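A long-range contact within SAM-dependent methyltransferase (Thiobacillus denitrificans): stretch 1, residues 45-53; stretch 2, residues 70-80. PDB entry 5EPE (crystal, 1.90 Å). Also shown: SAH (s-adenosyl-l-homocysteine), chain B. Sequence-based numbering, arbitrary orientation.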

# COMPACT_ATOMS: atom_id res chain seq x y z
N SER A 45 -8.74 -30.12 34.29
CA SER A 45 -7.57 -29.74 35.06
C SER A 45 -6.20 -30.29 34.59
O SER A 45 -5.18 -29.97 35.19
CB SER A 45 -7.81 -30.04 36.54
OG SER A 45 -8.16 -31.37 36.73
N GLY A 46 -6.19 -31.08 33.52
CA GLY A 46 -4.96 -31.56 32.93
C GLY A 46 -4.18 -32.39 33.92
O GLY A 46 -4.76 -33.32 34.54
N SER A 47 -2.91 -32.04 34.08
CA SER A 47 -1.99 -32.75 34.96
C SER A 47 -1.89 -32.07 36.34
O SER A 47 -0.96 -32.33 37.11
CB SER A 47 -0.64 -32.98 34.27
OG SER A 47 -0.78 -33.87 33.16
N GLY A 48 -2.87 -31.19 36.62
CA GLY A 48 -3.09 -30.61 37.93
C GLY A 48 -2.07 -29.58 38.31
O GLY A 48 -1.96 -29.24 39.48
N GLU A 49 -1.34 -29.03 37.33
CA GLU A 49 -0.23 -28.17 37.69
C GLU A 49 -0.73 -26.88 38.37
O GLU A 49 -0.10 -26.39 39.34
CB GLU A 49 0.65 -27.87 36.49
CG GLU A 49 1.94 -27.14 36.87
CD GLU A 49 2.99 -28.00 37.59
OE1 GLU A 49 2.78 -29.23 37.80
OE2 GLU A 49 4.09 -27.44 37.92
N MSE A 50 -1.83 -26.33 37.87
CA MSE A 50 -2.38 -25.12 38.46
C MSE A 50 -2.80 -25.34 39.91
O MSE A 50 -2.36 -24.62 40.78
CB MSE A 50 -3.58 -24.65 37.61
CG MSE A 50 -4.02 -23.32 38.16
SE MSE A 50 -5.45 -22.63 36.92
CE MSE A 50 -6.94 -23.45 37.72
N LEU A 51 -3.66 -26.31 40.15
CA LEU A 51 -4.03 -26.63 41.54
C LEU A 51 -2.84 -26.98 42.45
O LEU A 51 -2.78 -26.46 43.55
CB LEU A 51 -5.08 -27.73 41.61
CG LEU A 51 -6.44 -27.28 41.12
CD1 LEU A 51 -7.39 -28.47 41.06
CD2 LEU A 51 -7.06 -26.20 42.01
N CYS A 52 -1.91 -27.83 41.99
CA CYS A 52 -0.81 -28.25 42.85
C CYS A 52 0.10 -27.07 43.23
O CYS A 52 0.47 -26.95 44.40
CB CYS A 52 0.02 -29.36 42.22
SG CYS A 52 -0.92 -30.89 42.10
N THR A 53 0.47 -26.25 42.27
CA THR A 53 1.41 -25.15 42.53
C THR A 53 0.79 -24.04 43.36
O THR A 53 1.47 -23.48 44.23
CB THR A 53 2.02 -24.57 41.26
OG1 THR A 53 1.00 -24.14 40.34
CG2 THR A 53 2.92 -25.60 40.57
N SAH B . -6.24 -26.88 32.22
CA SAH B . -5.16 -27.89 31.90
CB SAH B . -5.56 -28.74 30.71
CG SAH B . -5.84 -28.02 29.38
SD SAH B . -5.91 -29.12 27.99
C SAH B . -3.81 -27.26 31.66
O SAH B . -3.75 -26.05 31.34
OXT SAH B . -2.75 -27.91 31.77
C5' SAH B . -7.64 -29.66 27.86
C4' SAH B . -7.96 -30.70 28.94
O4' SAH B . -9.37 -30.99 28.93
C3' SAH B . -7.23 -32.04 28.77
O3' SAH B . -6.52 -32.32 29.98
C2' SAH B . -8.33 -33.08 28.53
O2' SAH B . -8.08 -34.32 29.18
C1' SAH B . -9.50 -32.40 29.19
N9 SAH B . -10.87 -32.75 28.79
C8 SAH B . -11.36 -32.87 27.52
N7 SAH B . -12.65 -33.11 27.53
C5 SAH B . -13.00 -33.14 28.88
C6 SAH B . -14.23 -33.37 29.55
N6 SAH B . -15.37 -33.61 28.86
N1 SAH B . -14.27 -33.33 30.91
C2 SAH B . -13.12 -33.10 31.58
N3 SAH B . -11.90 -32.89 31.03
C4 SAH B . -11.91 -32.91 29.66
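Stretch 2 (70-80) LFTEQAKRRAE

Stretch 2 is helical from end to end, part of a longer helix that runs past both of its limits. It lies alongside a stretch 1 that changes character halfway: a type II' beta turn from Ser45 to Gly48, closed by Gly48 N to Ser45 O at 3.0 Å, and then a helix that starts at Glu49 with Gly48 as its N-cap. The two helices run in nearly the same direction, 14° apart, and their axes come no closer than 9.4 Å. The turn comes nearer: the CA atoms of Ser47 and Ala75 are 4.4 Å apart, against 5.5 Å for those of Cys52 and Ala79 further along.

Ser47 gives up more surface than any other residue here, and it uses both side chain and backbone to do so. Its chi1 is m, and OG donates a hydrogen bond to Gln74 OE1 at 2.7 Å, while Phe71 CB lies 3.6 Å from the same OG. Its carbonyl O meets Ala75 CA at 3.2 Å in a CA-H...O contact. Gly48 N is 3.8 Å from Ala75 CB, and an ideal CB on Gly48 would come within 2.8 Å of that methyl, a clash; its positive phi of 73° also favours glycine.

Arg78, one helical turn beyond Gln74, covers nearly as much. Its CA-to-CB bond points toward stretch 1, and the chain (t, p, t for chi1 to chi3) brings the guanidinium edge-on to Glu49. The result is a two-pronged salt bridge: Arg78 NE to Glu49 OE1 at 2.8 Å and Arg78 NH2 to Glu49 OE2 at 2.9 Å, both nearly straight. CA-to-CB of Glu49 points sideways, but the end of its side chain comes nearer the partner helix, so the first residue of one helix is tied to the second.

Cys52 comes third, pointing toward stretch 2. Its SG lies 3.6 Å from Ala79 N and 3.8 Å from Ala79 CB, with Arg78 CB at 4.0 Å.

At the other end, Gly46 O rests 3.3 Å from Phe71 CB. The Phe71 ring then leads away to the ligand, its CD2 3.4 Å from SAH O3', and Gly46 CA is equally close to that oxygen. A CB on Gly46 would clash with SAH CA at 2.8 Å. The rule to read is close backbone packing at glycine and alanine, with a hydrogen bond and a salt bridge from polar side chains added to it.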

# COMPACT_ATOMS: atom_id res chain seq x y z
N LEU A 70 -4.50 -40.83 32.17
CA LEU A 70 -3.06 -40.52 32.30
C LEU A 70 -2.85 -39.20 33.07
O LEU A 70 -2.13 -39.18 34.08
CB LEU A 70 -2.38 -40.46 30.92
CG LEU A 70 -0.88 -40.09 30.97
CD1 LEU A 70 -0.09 -41.09 31.82
CD2 LEU A 70 -0.28 -39.98 29.58
N PHE A 71 -3.48 -38.13 32.61
CA PHE A 71 -3.22 -36.81 33.20
C PHE A 71 -3.75 -36.75 34.65
O PHE A 71 -3.14 -36.13 35.52
CB PHE A 71 -3.82 -35.65 32.38
CG PHE A 71 -3.38 -35.57 30.92
CD1 PHE A 71 -2.20 -36.18 30.45
CD2 PHE A 71 -4.16 -34.83 30.01
CE1 PHE A 71 -1.84 -36.09 29.11
CE2 PHE A 71 -3.79 -34.73 28.67
CZ PHE A 71 -2.64 -35.38 28.22
N THR A 72 -4.86 -37.42 34.93
CA THR A 72 -5.33 -37.57 36.31
C THR A 72 -4.28 -38.27 37.22
O THR A 72 -4.00 -37.80 38.33
CB THR A 72 -6.70 -38.30 36.40
OG1 THR A 72 -7.72 -37.51 35.76
CG2 THR A 72 -7.09 -38.51 37.86
N GLU A 73 -3.70 -39.34 36.72
CA GLU A 73 -2.65 -40.05 37.47
C GLU A 73 -1.44 -39.16 37.72
O GLU A 73 -0.88 -39.16 38.83
CB GLU A 73 -2.24 -41.31 36.75
CG GLU A 73 -3.33 -42.37 36.74
CD GLU A 73 -3.05 -43.52 35.77
OE1 GLU A 73 -2.10 -43.45 34.94
OE2 GLU A 73 -3.81 -44.53 35.82
N GLN A 74 -1.09 -38.33 36.72
CA GLN A 74 0.03 -37.41 36.86
C GLN A 74 -0.28 -36.36 37.89
O GLN A 74 0.58 -36.00 38.70
CB GLN A 74 0.37 -36.75 35.50
CG GLN A 74 0.90 -37.78 34.47
CD GLN A 74 1.20 -37.20 33.11
OE1 GLN A 74 0.78 -36.07 32.77
NE2 GLN A 74 1.96 -37.96 32.31
N ALA A 75 -1.52 -35.88 37.87
CA ALA A 75 -1.93 -34.84 38.83
C ALA A 75 -1.80 -35.35 40.27
O ALA A 75 -1.27 -34.66 41.14
CB ALA A 75 -3.37 -34.42 38.56
N LYS A 76 -2.26 -36.55 40.48
CA LYS A 76 -2.14 -37.20 41.82
C LYS A 76 -0.67 -37.41 42.24
O LYS A 76 -0.29 -37.12 43.38
CB LYS A 76 -2.88 -38.51 41.79
CG LYS A 76 -4.39 -38.36 41.73
CD LYS A 76 -4.99 -39.75 41.53
CE LYS A 76 -6.51 -39.79 41.55
NZ LYS A 76 -7.07 -39.18 42.80
N ARG A 77 0.19 -37.83 41.31
CA ARG A 77 1.63 -37.93 41.62
C ARG A 77 2.26 -36.57 41.90
O ARG A 77 3.14 -36.45 42.77
CB ARG A 77 2.39 -38.61 40.50
CG ARG A 77 2.09 -40.08 40.36
CD ARG A 77 3.18 -40.78 39.57
NE ARG A 77 3.03 -40.48 38.12
CZ ARG A 77 2.26 -41.19 37.29
NH1 ARG A 77 1.57 -42.25 37.70
NH2 ARG A 77 2.19 -40.86 36.02
N ARG A 78 1.80 -35.55 41.17
CA ARG A 78 2.30 -34.19 41.35
C ARG A 78 1.97 -33.64 42.76
O ARG A 78 2.83 -33.04 43.43
CB ARG A 78 1.73 -33.27 40.25
CG ARG A 78 2.43 -31.93 40.13
CD ARG A 78 3.90 -32.04 39.76
NE ARG A 78 4.41 -30.70 39.49
CZ ARG A 78 5.63 -30.25 39.75
NH1 ARG A 78 6.55 -31.04 40.31
NH2 ARG A 78 5.95 -28.98 39.48
N ALA A 79 0.74 -33.89 43.22
CA ALA A 79 0.29 -33.39 44.52
C ALA A 79 1.10 -34.06 45.65
O ALA A 79 1.48 -33.43 46.63
CB ALA A 79 -1.21 -33.65 44.72
N GLU A 80 1.35 -35.34 45.48
CA GLU A 80 2.23 -36.05 46.42
C GLU A 80 3.63 -35.43 46.39
O GLU A 80 4.19 -35.16 47.42
CB GLU A 80 2.33 -37.53 46.06
CG GLU A 80 1.12 -38.35 46.46